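Local coordinates for pyruvate kinase (Cryptosporidium parvum, PDB 4DRS), which probably catalyses the final step of glycolysis, transferring the phosphoryl group of phosphoenolpyruvate to ADP to give pyruvate and ATP, at residues K45-C50 with G69-R74; L230-L235 with K266-I271; V325-M330 with C358-G363. All coordinates share one frame; numbering follows the deposited sequence.

Contact 1 of 3, residues K45-C50 with G69-R74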
loop_
_atom_site.group_PDB
_atom_site.type_symbol
_atom_site.label_atom_id
_atom_site.label_comp_id
_atom_site.label_asym_id
_atom_site.label_seq_id
_atom_site.Cartn_x
_atom_site.Cartn_y
_atom_site.Cartn_z
ATOM N N LYS A 45 -11.141 -26.061 -0.777
ATOM C CA LYS A 45 -10.248 -25.908 -1.930
ATOM C C LYS A 45 -9.010 -26.786 -1.819
ATOM O O LYS A 45 -8.566 -27.375 -2.805
ATOM C CB LYS A 45 -9.833 -24.446 -2.102
ATOM C CG LYS A 45 -10.968 -23.535 -2.517
ATOM C CD LYS A 45 -10.529 -22.081 -2.504
ATOM C CE LYS A 45 -11.709 -21.154 -2.718
ATOM N NZ LYS A 45 -12.453 -21.513 -3.958
ATOM N N THR A 46 -8.464 -26.873 -0.613
ATOM C CA THR A 46 -7.289 -27.689 -0.361
ATOM C C THR A 46 -7.594 -29.164 -0.600
ATOM O O THR A 46 -8.573 -29.703 -0.084
ATOM C CB THR A 46 -6.759 -27.476 1.064
ATOM O OG1 THR A 46 -6.621 -26.070 1.306
ATOM C CG2 THR A 46 -5.394 -28.156 1.250
ATOM N N GLN A 47 -6.751 -29.798 -1.405
ATOM C CA GLN A 47 -6.917 -31.198 -1.747
ATOM C C GLN A 47 -6.449 -32.089 -0.602
ATOM O O GLN A 47 -5.586 -31.703 0.192
ATOM C CB GLN A 47 -6.148 -31.520 -3.029
ATOM C CG GLN A 47 -6.495 -30.633 -4.222
ATOM C CD GLN A 47 -7.827 -30.975 -4.882
ATOM O OE1 GLN A 47 -8.613 -31.780 -4.373
ATOM N NE2 GLN A 47 -8.084 -30.354 -6.032
ATOM N N ILE A 48 -7.027 -33.282 -0.520
ATOM C CA ILE A 48 -6.711 -34.214 0.555
ATOM C C ILE A 48 -6.194 -35.529 -0.007
ATOM O O ILE A 48 -6.868 -36.185 -0.808
ATOM C CB ILE A 48 -7.929 -34.465 1.476
ATOM C CG1 ILE A 48 -8.288 -33.193 2.249
ATOM C CG2 ILE A 48 -7.653 -35.615 2.436
ATOM C CD1 ILE A 48 -9.552 -33.302 3.079
ATOM N N ILE A 49 -4.986 -35.891 0.418
ATOM C CA ILE A 49 -4.387 -37.182 0.105
ATOM C C ILE A 49 -4.557 -38.128 1.296
ATOM O O ILE A 49 -4.268 -37.750 2.435
ATOM C CB ILE A 49 -2.886 -37.046 -0.237
ATOM C CG1 ILE A 49 -2.683 -36.100 -1.426
ATOM C CG2 ILE A 49 -2.277 -38.415 -0.532
ATOM C CD1 ILE A 49 -1.230 -35.862 -1.792
ATOM N N CYS A 50 -5.035 -39.342 1.030
ATOM C CA CYS A 50 -5.156 -40.379 2.063
ATOM C C CYS A 50 -4.289 -41.568 1.718
ATOM O O CYS A 50 -4.301 -42.044 0.584
ATOM C CB CYS A 50 -6.601 -40.862 2.218
ATOM S SG CYS A 50 -7.782 -39.582 2.672
ATOM N N GLY A 69 -13.881 -36.743 1.646
ATOM C CA GLY A 69 -13.082 -35.719 0.974
ATOM C C GLY A 69 -11.778 -36.119 0.305
ATOM O O GLY A 69 -11.012 -35.245 -0.106
ATOM N N MET A 70 -11.513 -37.420 0.182
ATOM C CA MET A 70 -10.260 -37.880 -0.444
ATOM C C MET A 70 -10.176 -37.469 -1.913
ATOM O O MET A 70 -11.069 -37.779 -2.701
ATOM C CB MET A 70 -10.078 -39.401 -0.304
ATOM C CG MET A 70 -8.814 -39.943 -0.970
ATOM S SD MET A 70 -8.592 -41.733 -0.865
ATOM C CE MET A 70 -9.991 -42.323 -1.818
ATOM N N SER A 71 -9.107 -36.760 -2.263
ATOM C CA SER A 71 -8.837 -36.375 -3.651
ATOM C C SER A 71 -7.904 -37.384 -4.307
ATOM O O SER A 71 -8.079 -37.741 -5.474
ATOM C CB SER A 71 -8.179 -34.993 -3.718
ATOM O OG SER A 71 -8.946 -34.010 -3.054
ATOM N N VAL A 72 -6.900 -37.815 -3.546
ATOM C CA VAL A 72 -5.845 -38.696 -4.036
ATOM C C VAL A 72 -5.640 -39.852 -3.052
ATOM O O VAL A 72 -5.581 -39.638 -1.836
ATOM C CB VAL A 72 -4.509 -37.932 -4.209
ATOM C CG1 VAL A 72 -3.386 -38.872 -4.621
ATOM C CG2 VAL A 72 -4.647 -36.804 -5.219
ATOM N N ALA A 73 -5.539 -41.068 -3.584
ATOM C CA ALA A 73 -5.172 -42.233 -2.784
ATOM C C ALA A 73 -3.681 -42.531 -2.946
ATOM O O ALA A 73 -3.166 -42.581 -4.069
ATOM C CB ALA A 73 -6.009 -43.440 -3.177
ATOM N N ARG A 74 -2.997 -42.718 -1.817
ATOM C CA ARG A 74 -1.556 -42.961 -1.797
ATOM C C ARG A 74 -1.220 -44.378 -1.365
ATOM O O ARG A 74 -1.754 -44.888 -0.376
ATOM C CB ARG A 74 -0.869 -41.963 -0.867
ATOM C CG ARG A 74 0.620 -42.182 -0.637
ATOM C CD ARG A 74 1.145 -41.113 0.305
ATOM N NE ARG A 74 2.496 -41.382 0.784
ATOM C CZ ARG A 74 2.792 -41.917 1.965
ATOM N NH1 ARG A 74 1.835 -42.260 2.817
ATOM N NH2 ARG A 74 4.059 -42.114 2.298
#

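Contact 2 of 3, residues L230-L235 with K266-I271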
loop_
_atom_site.group_PDB
_atom_site.type_symbol
_atom_site.label_atom_id
_atom_site.label_comp_id
_atom_site.label_asym_id
_atom_site.label_seq_id
_atom_site.Cartn_x
_atom_site.Cartn_y
_atom_site.Cartn_z
ATOM N N LEU A 230 -0.684 -44.980 -13.310
ATOM C CA LEU A 230 -0.888 -44.148 -12.127
ATOM C C LEU A 230 -0.646 -42.661 -12.432
ATOM O O LEU A 230 -0.142 -42.314 -13.496
ATOM C CB LEU A 230 -0.034 -44.644 -10.948
ATOM C CG LEU A 230 -0.661 -45.729 -10.051
ATOM C CD1 LEU A 230 -0.935 -47.020 -10.808
ATOM C CD2 LEU A 230 0.205 -46.010 -8.833
ATOM N N ASP A 231 -1.013 -41.792 -11.498
ATOM C CA ASP A 231 -1.003 -40.351 -11.744
ATOM C C ASP A 231 0.165 -39.591 -11.120
ATOM O O ASP A 231 0.595 -38.558 -11.652
ATOM C CB ASP A 231 -2.328 -39.753 -11.292
ATOM C CG ASP A 231 -3.509 -40.544 -11.801
ATOM O OD1 ASP A 231 -3.754 -40.514 -13.029
ATOM O OD2 ASP A 231 -4.182 -41.203 -10.975
ATOM N N PHE A 232 0.680 -40.101 -10.007
ATOM C CA PHE A 232 1.768 -39.440 -9.298
ATOM C C PHE A 232 2.812 -40.440 -8.812
ATOM O O PHE A 232 2.481 -41.568 -8.422
ATOM C CB PHE A 232 1.232 -38.634 -8.102
ATOM C CG PHE A 232 0.055 -37.760 -8.432
ATOM C CD1 PHE A 232 0.236 -36.526 -9.046
ATOM C CD2 PHE A 232 -1.235 -38.174 -8.138
ATOM C CE1 PHE A 232 -0.852 -35.724 -9.364
ATOM C CE2 PHE A 232 -2.327 -37.376 -8.447
ATOM C CZ PHE A 232 -2.136 -36.146 -9.059
ATOM N N ILE A 233 4.070 -40.010 -8.847
ATOM C CA ILE A 233 5.163 -40.718 -8.208
ATOM C C ILE A 233 5.720 -39.795 -7.124
ATOM O O ILE A 233 6.321 -38.759 -7.424
ATOM C CB ILE A 233 6.290 -41.085 -9.210
ATOM C CG1 ILE A 233 5.774 -42.025 -10.302
ATOM C CG2 ILE A 233 7.464 -41.734 -8.480
ATOM C CD1 ILE A 233 6.701 -42.170 -11.493
ATOM N N ALA A 234 5.494 -40.159 -5.867
ATOM C CA ALA A 234 6.089 -39.441 -4.750
ATOM C C ALA A 234 7.466 -40.035 -4.511
ATOM O O ALA A 234 7.599 -41.148 -4.000
ATOM C CB ALA A 234 5.219 -39.543 -3.504
ATOM N N LEU A 235 8.484 -39.292 -4.915
ATOM C CA LEU A 235 9.855 -39.773 -4.892
ATOM C C LEU A 235 10.479 -39.496 -3.521
ATOM O O LEU A 235 10.711 -38.335 -3.159
ATOM C CB LEU A 235 10.636 -39.089 -6.014
ATOM C CG LEU A 235 11.704 -39.841 -6.798
ATOM C CD1 LEU A 235 11.138 -41.098 -7.444
ATOM C CD2 LEU A 235 12.302 -38.912 -7.850
ATOM N N LYS A 266 3.099 -37.477 -13.000
ATOM C CA LYS A 266 3.750 -36.344 -12.345
ATOM C C LYS A 266 4.702 -36.740 -11.227
ATOM O O LYS A 266 4.390 -37.592 -10.396
ATOM C CB LYS A 266 2.703 -35.331 -11.866
ATOM C CG LYS A 266 2.171 -34.479 -13.003
ATOM C CD LYS A 266 0.745 -34.022 -12.764
ATOM C CE LYS A 266 0.061 -33.731 -14.095
ATOM N NZ LYS A 266 -0.062 -34.953 -14.950
ATOM N N ILE A 267 5.876 -36.121 -11.238
ATOM C CA ILE A 267 6.912 -36.378 -10.249
ATOM C C ILE A 267 6.778 -35.391 -9.101
ATOM O O ILE A 267 6.875 -34.175 -9.291
ATOM C CB ILE A 267 8.326 -36.272 -10.862
ATOM C CG1 ILE A 267 8.492 -37.298 -11.988
ATOM C CG2 ILE A 267 9.395 -36.457 -9.786
ATOM C CD1 ILE A 267 9.735 -37.089 -12.833
ATOM N N ILE A 268 6.545 -35.931 -7.914
ATOM C CA ILE A 268 6.436 -35.129 -6.710
ATOM C C ILE A 268 7.611 -35.486 -5.811
ATOM O O ILE A 268 7.698 -36.602 -5.306
ATOM C CB ILE A 268 5.076 -35.362 -6.012
ATOM C CG1 ILE A 268 3.942 -34.984 -6.975
ATOM C CG2 ILE A 268 4.982 -34.567 -4.712
ATOM C CD1 ILE A 268 2.573 -35.414 -6.513
ATOM N N SER A 269 8.539 -34.550 -5.652
ATOM C CA SER A 269 9.742 -34.812 -4.875
ATOM C C SER A 269 9.503 -34.545 -3.397
ATOM O O SER A 269 8.955 -33.504 -3.025
ATOM C CB SER A 269 10.909 -33.984 -5.391
ATOM O OG SER A 269 11.258 -34.385 -6.703
ATOM N N LYS A 270 9.903 -35.507 -2.572
ATOM C CA LYS A 270 9.758 -35.414 -1.128
ATOM C C LYS A 270 11.041 -34.892 -0.508
ATOM O O LYS A 270 12.104 -35.514 -0.623
ATOM C CB LYS A 270 9.410 -36.779 -0.533
ATOM C CG LYS A 270 8.035 -37.298 -0.939
ATOM C CD LYS A 270 7.878 -38.783 -0.661
ATOM C CE LYS A 270 7.940 -39.090 0.826
ATOM N NZ LYS A 270 7.902 -40.557 1.051
ATOM N N ILE A 271 10.935 -33.729 0.128
ATOM C CA ILE A 271 12.033 -33.153 0.878
ATOM C C ILE A 271 11.959 -33.729 2.285
ATOM O O ILE A 271 11.048 -33.410 3.052
ATOM C CB ILE A 271 11.959 -31.610 0.889
ATOM C CG1 ILE A 271 11.782 -31.060 -0.539
ATOM C CG2 ILE A 271 13.181 -31.010 1.586
ATOM C CD1 ILE A 271 12.847 -31.484 -1.531
HETATM O O HOH W 1 -0.698 -37.136 -13.612
#

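Contact 3 of 3, residues V325-M330 with C358-G363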
loop_
_atom_site.group_PDB
_atom_site.type_symbol
_atom_site.label_atom_id
_atom_site.label_comp_id
_atom_site.label_asym_id
_atom_site.label_seq_id
_atom_site.Cartn_x
_atom_site.Cartn_y
_atom_site.Cartn_z
ATOM N N VAL A 325 2.595 -30.300 -1.145
ATOM C CA VAL A 325 1.869 -31.190 -0.252
ATOM C C VAL A 325 2.491 -31.146 1.142
ATOM O O VAL A 325 3.684 -31.412 1.306
ATOM C CB VAL A 325 1.891 -32.643 -0.778
ATOM C CG1 VAL A 325 1.091 -33.567 0.138
ATOM C CG2 VAL A 325 1.372 -32.711 -2.208
ATOM N N THR A 326 1.677 -30.796 2.136
ATOM C CA THR A 326 2.072 -30.877 3.545
ATOM C C THR A 326 1.637 -32.224 4.132
ATOM O O THR A 326 0.470 -32.592 4.064
ATOM C CB THR A 326 1.473 -29.715 4.355
ATOM O OG1 THR A 326 2.088 -28.494 3.938
ATOM C CG2 THR A 326 1.709 -29.902 5.859
ATOM N N ALA A 327 2.586 -32.946 4.715
ATOM C CA ALA A 327 2.359 -34.320 5.145
ATOM C C ALA A 327 3.309 -34.721 6.257
ATOM O O ALA A 327 4.302 -35.406 6.005
ATOM C CB ALA A 327 2.539 -35.261 3.964
ATOM N N THR A 328 3.014 -34.300 7.482
ATOM C CA THR A 328 3.876 -34.630 8.620
ATOM C C THR A 328 3.161 -35.556 9.607
ATOM O O THR A 328 3.518 -35.619 10.787
ATOM C CB THR A 328 4.392 -33.360 9.336
ATOM O OG1 THR A 328 3.296 -32.473 9.600
ATOM C CG2 THR A 328 5.428 -32.642 8.477
ATOM N N GLN A 329 2.173 -36.292 9.094
ATOM C CA GLN A 329 1.241 -37.090 9.903
ATOM C C GLN A 329 0.557 -36.192 10.937
ATOM O O GLN A 329 0.779 -36.317 12.146
ATOM C CB GLN A 329 1.945 -38.290 10.556
ATOM C CG GLN A 329 0.996 -39.386 11.019
ATOM C CD GLN A 329 1.716 -40.540 11.687
ATOM O OE1 GLN A 329 2.352 -40.375 12.729
ATOM N NE2 GLN A 329 1.609 -41.722 11.094
ATOM N N MET A 330 -0.274 -35.283 10.437
ATOM C CA MET A 330 -0.840 -34.207 11.251
ATOM C C MET A 330 -1.812 -34.663 12.344
ATOM O O MET A 330 -1.941 -33.993 13.369
ATOM C CB MET A 330 -1.494 -33.148 10.360
ATOM C CG MET A 330 -0.507 -32.327 9.543
ATOM S SD MET A 330 0.152 -33.205 8.115
ATOM C CE MET A 330 -1.184 -32.938 6.951
ATOM N N CYS A 358 -2.178 -29.316 -0.953
ATOM C CA CYS A 358 -2.783 -30.530 -0.408
ATOM C C CYS A 358 -2.288 -30.799 0.987
ATOM O O CYS A 358 -1.181 -30.405 1.354
ATOM C CB CYS A 358 -2.448 -31.771 -1.239
ATOM S SG CYS A 358 -2.422 -31.534 -3.014
ATOM N N VAL A 359 -3.117 -31.500 1.745
ATOM C CA VAL A 359 -2.713 -32.065 3.020
ATOM C C VAL A 359 -2.817 -33.581 2.907
ATOM O O VAL A 359 -3.669 -34.101 2.180
ATOM C CB VAL A 359 -3.557 -31.520 4.195
ATOM C CG1 VAL A 359 -3.244 -30.049 4.415
ATOM C CG2 VAL A 359 -5.049 -31.711 3.944
ATOM N N MET A 360 -1.938 -34.282 3.609
ATOM C CA MET A 360 -1.882 -35.728 3.524
ATOM C C MET A 360 -2.028 -36.394 4.885
ATOM O O MET A 360 -1.374 -35.998 5.847
ATOM C CB MET A 360 -0.573 -36.163 2.868
ATOM C CG MET A 360 -0.501 -37.646 2.549
ATOM S SD MET A 360 1.117 -38.102 1.917
ATOM C CE MET A 360 1.880 -38.771 3.392
ATOM N N LEU A 361 -2.888 -37.409 4.944
ATOM C CA LEU A 361 -3.021 -38.284 6.110
ATOM C C LEU A 361 -2.192 -39.543 5.928
ATOM O O LEU A 361 -2.231 -40.166 4.868
ATOM C CB LEU A 361 -4.480 -38.684 6.318
ATOM C CG LEU A 361 -5.421 -37.666 6.949
ATOM C CD1 LEU A 361 -6.849 -38.183 6.908
ATOM C CD2 LEU A 361 -5.014 -37.349 8.379
ATOM N N SER A 362 -1.449 -39.916 6.964
ATOM C CA SER A 362 -0.600 -41.103 6.909
ATOM C C SER A 362 -1.243 -42.309 7.597
ATOM O O SER A 362 -2.082 -42.992 7.004
ATOM C CB SER A 362 0.790 -40.803 7.485
ATOM O OG SER A 362 1.678 -40.360 6.471
ATOM N N GLY A 363 -0.850 -42.562 8.846
ATOM C CA GLY A 363 -1.339 -43.710 9.611
ATOM C C GLY A 363 -2.725 -43.535 10.210
ATOM O O GLY A 363 -3.229 -44.432 10.889
#

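Contact 1 of 3, residues K45-C50 with G69-R74
The first beta-alpha-beta unit of the TIM barrel closes where Ile-48 and Cys-50 of strand 47-51 bond to Ser-71, Val-72 and Arg-74, after helix 59-68. That helix ends in a Schellman motif at Gly-69, and at the entry to the second strand one carbonyl is gripped twice: Ile-48 O accepts from Ser-71 N at 2.7 Å and, less closely, from Val-72 N at 3.2 Å. Beside it the hydroxyl of Ser-71 works in both directions. It donates to Gln-47 OE1, with Ser-71 OG only 2.6 Å from that oxygen, and receives the almost straight N-H of Ile-48 (170° at the hydrogen). The bend of Gln-47 at chi2 (-76°) brings the amide back to the serine, while its NE2 is bonded to the carbonyls of Ala-466 and Val-469. The ordinary parallel ladder then takes over, Cys-50 N reaching Val-72 O at 2.9 Å and Arg-74 N reaching Cys-50 O at 2.8 Å. Inside the barrel, Ile-49 and Val-72 lie side by side, CG1 of the isoleucine 3.8 Å from CB of the valine. On the outer, helix-facing side, Cys-50 SG rests 3.8 Å from Met-70 CB. Arg-74, which binds ADP in this enzyme though none is bound to this chain, runs out extended from CG to NE; its guanidinium forms a salt bridge with Asp-109 and a hydrogen bond with Thr-51.

Contact 2 of 3, residues L230-L235 with K266-I271
Five backbone hydrogen bonds join Asp-231, Ile-233 and Leu-235 to Lys-266, Ile-268 and Lys-270 in a regular parallel ladder. The first, from Lys-266 N to Asp-231 O, is 3.0 Å long and nearly straight (176° at the hydrogen), yet its donor stands 35° above the carbonyl plane rather than on a lone pair. The same Asp-231 O accepts a second hydrogen bond, from a water at 2.7 Å, and that water accepts from Lys-266 NZ, 2.6 Å away; the ammonium also bonds Ser-264 O. Ile-268 is held at both its backbone N, to Ile-233 O at 2.9 Å, and its backbone O, from Leu-235 N at 2.8 Å.

The apolar contacts gather around Phe-232, on the face it shares with Ala-234 and Ile-268. CD1 of Ile-268 reaches obliquely to the ring, 3.6 Å from Phe-232 CD1, while the Lys-266 chain runs alongside it. Lys-270 bends at chi3 (65°), and its CD lies 4.0 Å from Ala-234 CB. The polar ends find partners outside the pair: Lys-270 NZ forms a salt bridge with Asp-109 and a hydrogen bond with Ser-236, while Asp-231 bridges to Arg-461 and its OD2 accepts from Ile-106 N. Helix 241-252 packs on Leu-235 and Ile-267 on the other face, completing the right-handed beta-alpha-beta crossover characteristic of a TIM barrel, whose lumen here brings Lys-270 close to the ADP-binding Arg-74.

Contact 3 of 3, residues V325-M330 with C358-G363
Thr-326 carries both backbone hydrogen bonds of this pair: its N donates to Cys-358 O at 3.0 Å, and its O receives Met-360 N at the same length but less straight (139° at the hydrogen). The Thr-326 hydroxyl is hydrogen-bonded to that of Ser-356. Beyond this short ladder segment 325-330 turns away, and within the turn a weak bond runs from Thr-328 N to Met-330 SD, 3.1 Å. Bends at chi2 and chi3 of Met-330 swing its methyl back over the neighbouring strand, CE lying 3.9 Å from Val-359 CB.

Packing is tight where Ala-327 meets Met-360, their CB atoms 3.4 Å apart. The thioether of Met-360 bends at chi3 around the Ala-327 methyl, bringing its CE to 3.6 Å from Ala-327 CB. Gln-329 lies across Ser-362, CG to CB 3.8 Å. Val-325 meets both Cys-358 and Met-360 on the inner face of the last beta-alpha-beta unit of the TIM barrel (strand 324-327, helix 342-354, strand 358-361), where Ile-49 adjoins it and Met-360 lies beside Arg-74. Outside, helix 342-354 backs Thr-326 and Met-330, helix 371-386 covers Val-359 and Leu-361, and Thr-328 packs against Arg-342 of a second subunit.

Read from the N terminus, the three contacts follow one another in series, none nested in or crossing another, each closing one beta-alpha-beta loop of the same eight-stranded barrel. Contact 1 joins the first and second strands, contact 2 the fourth and fifth, and contact 3 the seventh and eighth. The small mixed sheet built from strands between 133 and 202 is inserted between contacts 1 and 2. The barrel shuts where contact 3 returns to contact 1: Ile-49 N meets Val-359 O at 2.8 Å, and Arg-74 CD packs on Met-360 SD. Contact 2 lies across the lumen, reaching contact 1 through Phe-232 CE2 against Val-72 CG2, 4.0 Å, but not touching contact 3.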